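Local coordinates for protein galactose-binding lectin (Arachis hypogaea, PDB 6VAW) that binds D-galactose and galactosides as a homotetrameric legume lectin that carries calcium and manganese ions, at residues T94-P97 against A98-G102. Sequence-based numbering, arbitrary orientation.
Sequences TQIP and AGSIG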
loop_
_atom_site.group_PDB
_atom_site.type_symbol
_atom_site.label_atom_id
_atom_site.label_comp_id
_atom_site.label_asym_id
_atom_site.label_seq_id
_atom_site.Cartn_x
_atom_site.Cartn_y
_atom_site.Cartn_z
ATOM N N THR A 94 22.913 -12.659 11.870
ATOM C CA THR A 94 22.898 -12.213 13.264
ATOM C C THR A 94 22.185 -13.201 14.203
ATOM O O THR A 94 21.103 -13.721 13.915
ATOM C CB THR A 94 22.341 -10.779 13.429
ATOM O OG1 THR A 94 22.584 -10.343 14.752
ATOM C CG2 THR A 94 20.839 -10.640 13.088
ATOM N N GLN A 95 22.839 -13.453 15.333
ATOM C CA GLN A 95 22.353 -14.327 16.397
ATOM C C GLN A 95 22.575 -13.659 17.743
ATOM O O GLN A 95 23.448 -12.800 17.864
ATOM C CB GLN A 95 23.091 -15.694 16.369
ATOM C CG GLN A 95 22.811 -16.590 15.142
ATOM C CD GLN A 95 21.399 -17.140 15.039
ATOM O OE1 GLN A 95 20.803 -17.160 13.959
ATOM N NE2 GLN A 95 20.839 -17.628 16.141
ATOM N N ILE A 96 21.817 -14.071 18.775
ATOM C CA ILE A 96 22.079 -13.598 20.147
ATOM C C ILE A 96 23.562 -13.901 20.459
ATOM O O ILE A 96 24.001 -15.014 20.179
ATOM C CB ILE A 96 21.119 -14.247 21.185
ATOM C CG1 ILE A 96 19.655 -13.851 20.910
ATOM C CG2 ILE A 96 21.528 -13.885 22.634
ATOM C CD1 ILE A 96 18.591 -14.674 21.664
ATOM N N PRO A 97 24.366 -12.925 20.946
ATOM C CA PRO A 97 25.783 -13.212 21.234
ATOM C C PRO A 97 25.951 -14.427 22.153
ATOM O O PRO A 97 25.184 -14.591 23.107
ATOM C CB PRO A 97 26.266 -11.929 21.907
ATOM C CG PRO A 97 25.372 -10.869 21.393
ATOM C CD PRO A 97 24.033 -11.525 21.288
ATOM N N ALA A 98 26.879 -15.331 21.805
ATOM C CA ALA A 98 27.097 -16.554 22.597
ATOM C C ALA A 98 27.547 -16.198 24.015
ATOM O O ALA A 98 28.399 -15.326 24.193
ATOM C CB ALA A 98 28.102 -17.466 21.921
ATOM N N GLY A 99 26.895 -16.822 24.994
ATOM C CA GLY A 99 27.132 -16.586 26.417
ATOM C C GLY A 99 26.650 -15.223 26.870
ATOM O O GLY A 99 27.207 -14.656 27.807
ATOM N N SER A 100 25.595 -14.692 26.211
ATOM C CA SER A 100 25.004 -13.388 26.502
ATOM C C SER A 100 24.591 -13.239 27.966
ATOM O O SER A 100 23.885 -14.085 28.514
ATOM C CB SER A 100 23.788 -13.132 25.616
ATOM O OG SER A 100 23.231 -11.869 25.932
ATOM N N ILE A 101 25.007 -12.127 28.569
ATOM C CA ILE A 101 24.686 -11.810 29.954
ATOM C C ILE A 101 23.368 -11.015 30.024
ATOM O O ILE A 101 22.928 -10.654 31.122
ATOM C CB ILE A 101 25.857 -11.073 30.667
ATOM C CG1 ILE A 101 26.251 -9.761 29.957
ATOM C CG2 ILE A 101 27.076 -12.005 30.871
ATOM C CD1 ILE A 101 26.731 -8.698 30.880
ATOM N N GLY A 102 22.743 -10.772 28.863
ATOM C CA GLY A 102 21.517 -9.997 28.786
ATOM C C GLY A 102 21.774 -8.634 29.385
ATOM O O GLY A 102 22.796 -7.998 29.082
#
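Ala-98 follows Pro-97 directly and takes the second position of a type II beta turn that runs from Pro-97 to Ser-100. The CB of Ala-98 points away from the preceding residues. Gly-99 holds the third position with a positive phi of 70°, the conformation expected there in a type II turn. Ser-100 closes the turn. Its N donates a weak hydrogen bond to Pro-97 O over 3.1 Å, bent to 125° at the hydrogen. The CB of Ser-100 points back toward the preceding residues and comes within 3.2 Å of Pro-97 O. On Ile-96 the CG2 branch does the touching, 3.8 Å from Ser-100 CB. That methyl stands anti to the backbone N of Ile-96, which directs it to the turn, while CG1 leads elsewhere. Both side chains also rest on Val-43 of strand 43-53. Past the turn, Ser-100 OG, anti to its own backbone N, accepts from Gly-102 N over 3.2 Å in a fairly straight bond (159°) that closes an ST turn. The loop joins strand 84-91 to strand 114-115, and Gly-103 and Gly-104, its next residues after Gly-102, line the galactoside pocket. The Ser-100 side chain itself is about 11 Å from the bound ligand. The chemistry implies a bend defined by backbone conformation and closed by a weak bond, with one methyl contact packed against it and the serine hydroxyl oxygen accepting the N-H two residues on.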